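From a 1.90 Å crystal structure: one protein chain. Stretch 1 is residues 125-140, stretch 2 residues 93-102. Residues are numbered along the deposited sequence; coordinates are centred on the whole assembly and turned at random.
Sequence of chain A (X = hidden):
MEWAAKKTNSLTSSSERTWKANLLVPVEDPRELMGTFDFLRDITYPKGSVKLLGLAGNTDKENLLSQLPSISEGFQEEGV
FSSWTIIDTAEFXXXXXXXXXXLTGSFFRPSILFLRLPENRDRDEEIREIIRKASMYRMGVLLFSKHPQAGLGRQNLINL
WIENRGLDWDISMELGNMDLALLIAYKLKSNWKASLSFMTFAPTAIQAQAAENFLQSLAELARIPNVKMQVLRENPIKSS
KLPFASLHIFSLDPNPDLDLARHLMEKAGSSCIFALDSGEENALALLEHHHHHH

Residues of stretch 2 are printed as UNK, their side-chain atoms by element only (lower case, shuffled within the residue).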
# COMPACT_ATOMS: atom_id res chain seq x y z
N GLU A 125 -13.47 17.20 -15.58
CA GLU A 125 -13.50 18.61 -15.95
C GLU A 125 -13.05 19.52 -14.80
O GLU A 125 -12.22 20.41 -15.01
CB GLU A 125 -14.87 19.03 -16.49
CG GLU A 125 -14.76 20.23 -17.39
CD GLU A 125 -13.56 20.13 -18.32
OE1 GLU A 125 -13.47 19.15 -19.09
OE2 GLU A 125 -12.71 21.04 -18.29
N GLU A 126 -13.60 19.31 -13.61
CA GLU A 126 -13.17 20.07 -12.44
C GLU A 126 -11.68 19.87 -12.19
O GLU A 126 -10.94 20.82 -11.96
CB GLU A 126 -13.95 19.65 -11.19
CG GLU A 126 -15.40 20.11 -11.17
CD GLU A 126 -16.06 19.84 -9.83
OE1 GLU A 126 -15.43 19.17 -8.98
OE2 GLU A 126 -17.20 20.30 -9.62
N ILE A 127 -11.25 18.61 -12.24
CA ILE A 127 -9.85 18.27 -12.05
C ILE A 127 -8.96 19.03 -13.02
O ILE A 127 -7.96 19.64 -12.62
CB ILE A 127 -9.63 16.75 -12.17
CG1 ILE A 127 -10.19 16.05 -10.93
CG2 ILE A 127 -8.15 16.43 -12.35
CD1 ILE A 127 -9.96 14.56 -10.92
N ARG A 128 -9.33 19.01 -14.30
CA ARG A 128 -8.61 19.73 -15.33
C ARG A 128 -8.59 21.23 -15.03
O ARG A 128 -7.57 21.90 -15.20
CB ARG A 128 -9.27 19.49 -16.69
CG ARG A 128 -8.29 19.32 -17.85
CD ARG A 128 -9.04 18.98 -19.13
NE ARG A 128 -9.97 17.88 -18.93
CZ ARG A 128 -11.02 17.62 -19.71
NH1 ARG A 128 -11.28 18.40 -20.75
NH2 ARG A 128 -11.81 16.59 -19.44
N GLU A 129 -9.72 21.75 -14.57
CA GLU A 129 -9.82 23.17 -14.25
C GLU A 129 -8.93 23.52 -13.05
O GLU A 129 -8.28 24.57 -13.04
CB GLU A 129 -11.28 23.54 -13.94
CG GLU A 129 -11.50 25.03 -13.71
CD GLU A 129 -10.92 25.88 -14.83
OE1 GLU A 129 -10.84 25.38 -15.98
OE2 GLU A 129 -10.56 27.04 -14.56
N ILE A 130 -8.92 22.64 -12.06
CA ILE A 130 -8.06 22.81 -10.89
C ILE A 130 -6.60 22.86 -11.32
O ILE A 130 -5.85 23.74 -10.91
CB ILE A 130 -8.27 21.67 -9.88
CG1 ILE A 130 -9.61 21.84 -9.16
CG2 ILE A 130 -7.14 21.63 -8.87
CD1 ILE A 130 -9.70 23.12 -8.37
N ILE A 131 -6.22 21.91 -12.16
CA ILE A 131 -4.86 21.82 -12.69
C ILE A 131 -4.45 23.08 -13.44
O ILE A 131 -3.34 23.59 -13.28
CB ILE A 131 -4.71 20.60 -13.61
CG1 ILE A 131 -4.79 19.31 -12.78
CG2 ILE A 131 -3.41 20.66 -14.40
CD1 ILE A 131 -4.85 18.05 -13.61
N ARG A 132 -5.36 23.59 -14.27
CA ARG A 132 -5.12 24.80 -15.03
C ARG A 132 -4.93 26.00 -14.09
O ARG A 132 -4.03 26.83 -14.28
CB ARG A 132 -6.31 25.04 -15.96
CG ARG A 132 -6.00 25.68 -17.29
CD ARG A 132 -7.30 25.87 -18.08
NE ARG A 132 -8.28 26.64 -17.32
CZ ARG A 132 -8.67 27.87 -17.62
NH1 ARG A 132 -8.18 28.48 -18.70
NH2 ARG A 132 -9.56 28.49 -16.86
N LYS A 133 -5.77 26.07 -13.06
CA LYS A 133 -5.74 27.15 -12.07
C LYS A 133 -4.48 27.15 -11.20
O LYS A 133 -4.02 28.21 -10.77
CB LYS A 133 -6.96 27.07 -11.16
CG LYS A 133 -8.31 27.32 -11.83
CD LYS A 133 -8.65 28.81 -11.92
CE LYS A 133 -10.08 29.01 -12.42
NZ LYS A 133 -10.29 30.35 -13.06
N ALA A 134 -3.94 25.97 -10.91
CA ALA A 134 -2.82 25.85 -9.97
C ALA A 134 -1.61 26.66 -10.41
O ALA A 134 -0.89 27.23 -9.59
CB ALA A 134 -2.44 24.38 -9.74
N SER A 135 -1.39 26.73 -11.72
CA SER A 135 -0.26 27.46 -12.28
C SER A 135 -0.38 28.95 -11.97
O SER A 135 0.62 29.63 -11.74
CB SER A 135 -0.19 27.24 -13.79
OG SER A 135 -0.38 25.86 -14.09
N MET A 136 -1.62 29.44 -11.95
CA MET A 136 -1.88 30.84 -11.66
C MET A 136 -1.36 31.25 -10.29
O MET A 136 -0.91 32.39 -10.09
CB MET A 136 -3.38 31.13 -11.76
CG MET A 136 -4.02 30.64 -13.05
SD MET A 136 -5.80 30.91 -13.09
CE MET A 136 -6.19 30.34 -14.75
N TYR A 137 -1.42 30.33 -9.33
CA TYR A 137 -0.95 30.61 -7.98
C TYR A 137 0.49 30.16 -7.76
O TYR A 137 0.89 29.84 -6.64
CB TYR A 137 -1.89 29.97 -6.95
CG TYR A 137 -3.29 30.54 -7.00
CD1 TYR A 137 -4.27 29.95 -7.79
CD2 TYR A 137 -3.64 31.66 -6.26
CE1 TYR A 137 -5.55 30.47 -7.84
CE2 TYR A 137 -4.92 32.19 -6.30
CZ TYR A 137 -5.87 31.58 -7.10
OH TYR A 137 -7.15 32.10 -7.15
N ARG A 138 1.27 30.15 -8.84
CA ARG A 138 2.66 29.71 -8.77
C ARG A 138 2.79 28.32 -8.15
O ARG A 138 3.71 28.06 -7.36
CB ARG A 138 3.50 30.71 -7.97
CG ARG A 138 3.50 32.12 -8.52
CD ARG A 138 4.03 33.11 -7.49
NE ARG A 138 5.31 32.69 -6.93
CZ ARG A 138 5.84 33.19 -5.82
NH1 ARG A 138 5.20 34.13 -5.14
NH2 ARG A 138 7.01 32.74 -5.39
N MET A 139 1.87 27.42 -8.49
CA MET A 139 1.91 26.08 -7.92
C MET A 139 2.20 24.96 -8.93
O MET A 139 1.66 24.95 -10.04
CB MET A 139 0.60 25.76 -7.18
CG MET A 139 0.51 26.38 -5.80
SD MET A 139 -1.04 25.97 -4.98
CE MET A 139 -0.68 24.38 -4.23
N GLY A 140 3.03 24.02 -8.52
CA GLY A 140 3.20 22.79 -9.27
C GLY A 140 2.03 21.87 -8.97
O GLY A 140 1.29 22.09 -8.00
N UNK A 93 -14.76 22.37 -5.69
CA UNK A 93 -13.75 22.94 -6.58
C UNK A 93 -13.48 24.42 -6.27
O UNK A 93 -12.34 24.88 -6.35
o UNK A 93 -16.90 23.59 -10.34
c UNK A 93 -15.73 23.40 -9.92
o UNK A 93 -14.76 23.23 -10.69
c UNK A 93 -15.49 23.37 -8.42
c UNK A 93 -14.15 22.77 -8.05
N UNK A 94 -14.53 25.16 -5.93
CA UNK A 94 -14.36 26.56 -5.54
C UNK A 94 -13.54 26.65 -4.26
O UNK A 94 -12.79 27.60 -4.04
c UNK A 94 -15.71 27.25 -5.36
c UNK A 94 -15.60 28.74 -5.03
c UNK A 94 -16.92 29.48 -5.18
o UNK A 94 -16.89 30.73 -5.24
o UNK A 94 -17.97 28.82 -5.23
N UNK A 95 -13.67 25.63 -3.42
CA UNK A 95 -12.91 25.56 -2.19
C UNK A 95 -11.40 25.33 -2.40
O UNK A 95 -10.58 25.80 -1.61
o UNK A 95 -15.42 25.94 -1.12
n UNK A 95 -15.52 23.99 -0.01
c UNK A 95 -13.50 24.51 -1.25
c UNK A 95 -14.90 24.87 -0.79
N UNK A 96 -11.04 24.63 -3.47
CA UNK A 96 -9.62 24.43 -3.76
C UNK A 96 -8.95 25.73 -4.16
O UNK A 96 -7.80 25.98 -3.80
c UNK A 96 -8.72 21.06 -5.38
c UNK A 96 -9.36 21.93 -4.34
c UNK A 96 -9.41 23.37 -4.84
c UNK A 96 -10.77 21.45 -4.01
N UNK A 97 -9.67 26.56 -4.92
CA UNK A 97 -9.16 27.85 -5.34
C UNK A 97 -8.89 28.74 -4.13
O UNK A 97 -7.83 29.35 -4.03
c UNK A 97 -9.78 30.03 -6.43
c UNK A 97 -10.14 28.56 -6.29
c UNK A 97 -10.15 27.86 -7.64
N UNK A 98 -9.85 28.79 -3.22
CA UNK A 98 -9.67 29.52 -1.97
C UNK A 98 -8.50 28.92 -1.18
O UNK A 98 -7.67 29.65 -0.62
c UNK A 98 -10.94 29.48 -1.09
c UNK A 98 -12.09 30.20 -1.79
c UNK A 98 -10.67 30.09 0.28
N UNK A 99 -8.43 27.59 -1.14
CA UNK A 99 -7.35 26.90 -0.47
C UNK A 99 -5.99 27.38 -0.95
O UNK A 99 -5.12 27.73 -0.15
N UNK A 100 -5.81 27.41 -2.26
CA UNK A 100 -4.55 27.84 -2.85
C UNK A 100 -4.35 29.35 -2.70
O UNK A 100 -3.24 29.82 -2.46
s UNK A 100 -4.50 25.50 -6.31
c UNK A 100 -4.50 27.44 -4.33
c UNK A 100 -5.50 26.73 -7.16
c UNK A 100 -4.77 25.97 -4.58
N UNK A 101 -5.44 30.10 -2.84
CA UNK A 101 -5.39 31.54 -2.71
C UNK A 101 -4.87 31.92 -1.33
O UNK A 101 -4.11 32.87 -1.18
o UNK A 101 -4.72 34.06 -4.02
c UNK A 101 -5.95 34.29 -4.01
c UNK A 101 -6.77 32.15 -2.94
o UNK A 101 -6.51 34.99 -4.88
c UNK A 101 -6.80 33.67 -2.92
N UNK A 102 -5.30 31.16 -0.32
CA UNK A 102 -4.93 31.44 1.06
C UNK A 102 -3.44 31.19 1.31
O UNK A 102 -2.85 31.78 2.23
c UNK A 102 -5.78 30.60 2.01

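Position 93 carries three carbons in an unbranched run, the third bearing two oxygens, and CB points toward stretch 1. This carboxylate is Glu93. Its OE1 lies 3.2 Å from Glu126 CG, and its OE2 comes within 3.4 Å of Glu126 OE2, a close approach of like charges, both acceptors. The backbone O of Glu93 also sits 3.8 Å from Ile130 CD1.

Position 94 has the same composition, three carbons with two oxygens on the third, but its CB points away and it touches nothing on stretch 1; it is Glu94. At position 95 there are two carbons, the second carrying one oxygen and one nitrogen, a carboxamide; CB points away. It is Asn95.

Four carbons forked at the second identify position 96, which is buried, with CB toward stretch 1 and 3.6 Å from Ile130 CD1. The residue is Leu96. Position 97 has three carbons, with the fork already at CB, which points sideways; one branch approaches the hydroxyl of Tyr137. This is Val97, with CG1 3.4 Å from Tyr137 OH. Position 98 repeats the three-carbon fork, yet its CB points away and it makes no contact: Val98.

No side-chain atom follows CA at position 99, so it is Gly99. A CB in ideal geometry there would meet nothing of stretch 1 but would be crowded by Leu96 O, at 3.2 Å.

Position 100 is an unbranched chain of two carbons, a sulfur and a terminal carbon, touching Ala134, Tyr137 and Met139. Only methionine fits. Met100 CE lies 3.5 Å from Tyr137 CD1 and 4.0 Å from Ala134 CA, while its SD is 3.7 Å from Met139 SD.

Position 101 again shows three carbons ending in two oxygens, with CB sideways and one oxygen close to the Tyr137 ring. It is Glu101, whose OE2 stands 3.0 Å from Tyr137 CE2. Position 102 has a single side-chain carbon pointing away, hence Ala102.

The two helices run nearly parallel, at 17°, with axes 10.4 Å apart at closest approach; the stretches bury 629 Å² in all. No hydrogen bond or salt bridge crosses between the stretches, so the contact rests on apolar packing. Ile130 CD1 packs against Leu96 CB and the backbone O of Glu93. Further along, Met100, the most extensively covered residue, packs among Ala134, Tyr137 and Met139; its CB and Glu101 N lie over one face of the Tyr137 ring. The like-charged carboxylates of Glu93 and Glu126 lie close without a hydrogen bond and do not help to hold the contact together.

Stretch 2 (93-102) EENLVVGMEA
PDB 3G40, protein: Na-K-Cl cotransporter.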